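Beta-N-acetylhexosaminidase (Thermotoga neapolitana, PDB 5C0Q) probably hydrolyses terminal non-reducing N-acetyl-D-hexosamine residues from N-acetyl-beta-D-hexosaminides, as a member of glycosyl hydrolase family 3 that binds zinc ions. Local coordinates at the interface of chains A and B. Sequence-based numbering; all coordinates share one arbitrary frame. Chains: chain A/B, Beta-N-acetylhexosaminidase.

Contact 1: the interface of chains A and B. Residues chain A 70, 76-77; chain B 42, 46, 74, 325, 451.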
# COMPACT_ATOMS: atom_id res chain seq x y z
N GLU A 70 7.28 -5.45 -9.37
CA GLU A 70 6.68 -4.84 -8.20
C GLU A 70 6.18 -5.87 -7.21
O GLU A 70 5.47 -6.79 -7.56
CB GLU A 70 5.58 -3.88 -8.61
CG GLU A 70 6.15 -2.61 -9.13
CD GLU A 70 5.14 -1.64 -9.66
OE1 GLU A 70 4.02 -2.01 -10.02
OE2 GLU A 70 5.50 -0.46 -9.74
N PRO A 76 2.79 2.80 -4.46
CA PRO A 76 2.05 2.96 -5.70
C PRO A 76 2.86 2.51 -6.91
O PRO A 76 4.04 2.75 -6.97
CB PRO A 76 1.80 4.46 -5.77
CG PRO A 76 2.00 4.91 -4.47
CD PRO A 76 2.98 4.07 -3.78
N SER A 77 2.17 1.94 -7.88
CA SER A 77 2.74 1.36 -9.07
C SER A 77 3.32 2.43 -10.01
O SER A 77 2.72 3.48 -10.21
CB SER A 77 1.68 0.50 -9.76
OG SER A 77 2.19 -0.17 -10.87
N GLU B 42 -6.09 2.67 -9.34
CA GLU B 42 -4.88 3.40 -9.05
C GLU B 42 -4.56 4.47 -10.10
O GLU B 42 -4.10 5.56 -9.74
CB GLU B 42 -3.73 2.46 -8.91
CG GLU B 42 -2.47 3.16 -8.52
CD GLU B 42 -1.48 2.22 -7.97
OE1 GLU B 42 -0.93 1.46 -8.76
OE2 GLU B 42 -1.27 2.20 -6.76
N LEU B 46 -3.96 8.42 -8.93
CA LEU B 46 -2.74 9.10 -9.28
C LEU B 46 -2.96 10.30 -10.15
O LEU B 46 -2.40 11.34 -9.90
CB LEU B 46 -1.77 8.14 -9.94
CG LEU B 46 -1.29 7.04 -9.02
CD1 LEU B 46 -0.40 6.18 -9.76
CD2 LEU B 46 -0.64 7.62 -7.79
N TYR B 74 -2.33 0.95 0.49
CA TYR B 74 -0.97 1.34 0.86
C TYR B 74 -0.64 1.24 2.33
O TYR B 74 0.52 1.21 2.70
CB TYR B 74 -0.71 2.78 0.38
CG TYR B 74 -1.18 3.00 -1.03
CD1 TYR B 74 -0.47 2.45 -2.13
CD2 TYR B 74 -2.34 3.73 -1.28
CE1 TYR B 74 -0.93 2.62 -3.40
CE2 TYR B 74 -2.79 3.92 -2.56
CZ TYR B 74 -2.09 3.36 -3.61
OH TYR B 74 -2.56 3.57 -4.87
N ILE B 325 3.79 10.30 -10.43
CA ILE B 325 3.72 9.10 -11.21
C ILE B 325 2.88 9.31 -12.45
O ILE B 325 3.24 8.83 -13.52
CB ILE B 325 3.15 7.96 -10.39
CG1 ILE B 325 4.16 7.61 -9.30
CG2 ILE B 325 2.81 6.75 -11.26
CD1 ILE B 325 3.65 6.69 -8.28
N LYS B 451 1.62 -0.18 -17.89
CA LYS B 451 0.82 0.14 -16.74
C LYS B 451 -0.45 0.89 -17.07
O LYS B 451 -0.46 1.75 -17.95
CB LYS B 451 1.64 0.96 -15.74
CG LYS B 451 2.84 0.26 -15.21
CD LYS B 451 2.50 -0.98 -14.49
CE LYS B 451 3.68 -1.42 -13.74
NZ LYS B 451 3.56 -2.76 -13.19

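Contact 2: the interface of chains A and B. Residues chain A 76-79, 95, 98; chain B 324-325, 328.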
# COMPACT_ATOMS: atom_id res chain seq x y z
N PRO A 76 2.79 2.80 -4.46
CA PRO A 76 2.05 2.96 -5.70
C PRO A 76 2.86 2.51 -6.91
O PRO A 76 4.04 2.75 -6.97
CB PRO A 76 1.80 4.46 -5.77
CG PRO A 76 2.00 4.91 -4.47
CD PRO A 76 2.98 4.07 -3.78
N SER A 77 2.17 1.94 -7.88
CA SER A 77 2.74 1.36 -9.07
C SER A 77 3.32 2.43 -10.01
O SER A 77 2.72 3.48 -10.21
CB SER A 77 1.68 0.50 -9.76
OG SER A 77 2.19 -0.17 -10.87
N PHE A 78 4.45 2.12 -10.62
CA PHE A 78 5.26 3.05 -11.41
C PHE A 78 5.39 2.49 -12.81
O PHE A 78 5.48 1.29 -12.99
CB PHE A 78 6.63 3.21 -10.74
CG PHE A 78 7.42 4.39 -11.22
CD1 PHE A 78 6.91 5.67 -11.11
CD2 PHE A 78 8.69 4.22 -11.77
CE1 PHE A 78 7.63 6.72 -11.53
CE2 PHE A 78 9.40 5.28 -12.22
CZ PHE A 78 8.89 6.53 -12.11
N PRO A 79 5.31 3.34 -13.83
CA PRO A 79 5.49 2.86 -15.20
C PRO A 79 6.80 2.10 -15.38
O PRO A 79 6.84 1.16 -16.14
CB PRO A 79 5.48 4.14 -16.03
CG PRO A 79 4.70 5.06 -15.30
CD PRO A 79 4.92 4.76 -13.82
N TYR A 95 10.22 9.71 -7.31
CA TYR A 95 9.55 8.44 -7.19
C TYR A 95 10.20 7.60 -6.11
O TYR A 95 9.53 7.09 -5.21
CB TYR A 95 9.53 7.68 -8.53
CG TYR A 95 9.29 6.23 -8.30
CD1 TYR A 95 8.07 5.80 -7.78
CD2 TYR A 95 10.27 5.29 -8.56
CE1 TYR A 95 7.83 4.49 -7.52
CE2 TYR A 95 10.02 3.97 -8.31
CZ TYR A 95 8.78 3.58 -7.79
OH TYR A 95 8.51 2.28 -7.52
N MET A 98 9.67 8.69 -2.48
CA MET A 98 8.36 8.26 -2.11
C MET A 98 8.33 6.79 -1.79
O MET A 98 7.77 6.39 -0.77
CB MET A 98 7.37 8.57 -3.23
CG MET A 98 5.95 8.13 -2.95
SD MET A 98 4.99 7.73 -4.41
CE MET A 98 5.58 6.13 -4.83
N LEU B 324 3.17 12.50 -9.13
CA LEU B 324 4.38 12.56 -9.94
C LEU B 324 4.35 11.41 -10.90
O LEU B 324 4.81 11.52 -12.04
CB LEU B 324 5.66 12.50 -9.10
CG LEU B 324 5.94 11.20 -8.35
CD1 LEU B 324 6.88 10.31 -9.13
CD2 LEU B 324 6.48 11.44 -6.92
N ILE B 325 3.79 10.30 -10.43
CA ILE B 325 3.72 9.10 -11.21
C ILE B 325 2.88 9.31 -12.45
O ILE B 325 3.24 8.83 -13.52
CB ILE B 325 3.15 7.96 -10.39
CG1 ILE B 325 4.16 7.61 -9.30
CG2 ILE B 325 2.81 6.75 -11.26
CD1 ILE B 325 3.65 6.69 -8.28
N VAL B 328 5.06 11.25 -14.98
CA VAL B 328 6.04 10.42 -15.65
C VAL B 328 5.35 9.70 -16.80
O VAL B 328 5.87 9.69 -17.92
CB VAL B 328 6.71 9.43 -14.67
CG1 VAL B 328 7.47 8.42 -15.39
CG2 VAL B 328 7.59 10.15 -13.73

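Contact 1: the interface of chains A and B
The carboxylate oxygen OE1 of A:Glu70 is gripped from both chains. The side-chain amine NZ of B:Lys451 lies 3.3 Å from A:Glu70 OE1 across the interface, a salt bridge that is weak as a hydrogen bond. From its own chain the hydroxyl OG of A:Ser77 donates a firmer bond to A:Glu70 OE1, 2.7 Å long, entering the syn lone pair on the side of the other oxygen. With OG anti to the backbone N (chi1 -176°), the hydroxyl is directed at A:Glu70, and CE of B:Lys451 passes it at 3.5 Å from A:Ser77 OG. B:Lys451 bends at chi2 (-61°) and then runs out straight to its amine.

The backbone of A:Ser77 makes the second polar link. The amide N of A:Ser77 donates to the carboxylate OE1 of B:Glu42 at 3.3 Å, coming from above the carboxylate plane, about 50° out of it. B:Glu42, the first residue of helix 42-52, extends its chain toward chain A. B:Glu42 OE2 accepts a 2.7 Å bond from the phenol OH of B:Tyr74 through the anti lone pair and lies at the edge of that ring, in its plane. This second-shell bond would limit rotation of the carboxylate and keep OE1 directed at chain A.

Beside the polar groups, A:Pro76 and B:Tyr74 cross at about a right angle; the ring carbon CE1 of the tyrosine packs on A:Pro76 CA at 3.8 Å. On the helical side, B:Ile325 places its CD1 methyl on A:Pro76 CB at 3.8 Å, while its CG2 branch approaches the carbonyl of A:Ser77. B:Leu46 touches that carbonyl more lightly.

The patch illustrates how a loop can be held by backbone and side chain together: chain B clasps the extended loop segment A:Pro76-A:Ser77, and the site would secure the two-fold pairing of the subunits if this assembly is the biological dimer.

Contact 2: the interface of chains A and B
B:Ile325 meets the ring of A:Phe78 at its edge, in the ring plane, with its CG1 3.8 Å from CD1 of the phenylalanine. One face of that ring is covered within chain A by A:Tyr95, whose CG sits over the centre, and A:Phe78 CG in turn lies over the centre of the tyrosine ring. This mutual cover, with the phenylalanine's CG anti to its own amide N (chi1 -165°), should hold the aromatic edge steady toward chain B.

Farther along the same edge, B:Val328 crosses A:Phe78 at about a right angle and applies both methyls: CG1 lies 4.0 Å from the ring's far carbon CZ, and CG2 rests near CE1. B:Ile325, with more surface hidden than any other residue of the patch, spreads its branches among several partners. B:Ile325 CG2 packs on A:Pro79 CD at 3.9 Å. Its CD1 points toward the A:Pro76 side, where A:Met98, bent at chi3 (78°), crosses it at about a right angle and brings the thioether methyl CE to 4.0 Å from B:Ile325 CD1.

The patch exemplifies apolar docking of one helix, 324-331, against a loop and helix 90-106. At the helix start, B:Leu324 touches the backbone side of A:Tyr95 rather than its ring: the leucine methyl CD1 lies 3.8 Å from A:Tyr95 CB.

Contacts 1 and 2 are neighbouring parts of one interface, the centres of their C-alpha atoms about 6 Å apart. A:Pro76, A:Ser77 and B:Ile325 belong to both, so the loop of chain A is held in contact 1 through a backbone amide and a lysine-glutamate pair as well as by packing, and in contact 2 it continues into an apolar surface facing helix 324-331. Polar links would thus set the register of the loop while the hydrocarbon packing adds buried area. Because the interface is two-fold symmetric, both contacts recur with the chains exchanged, although the structure alone does not show that this dimer forms in solution.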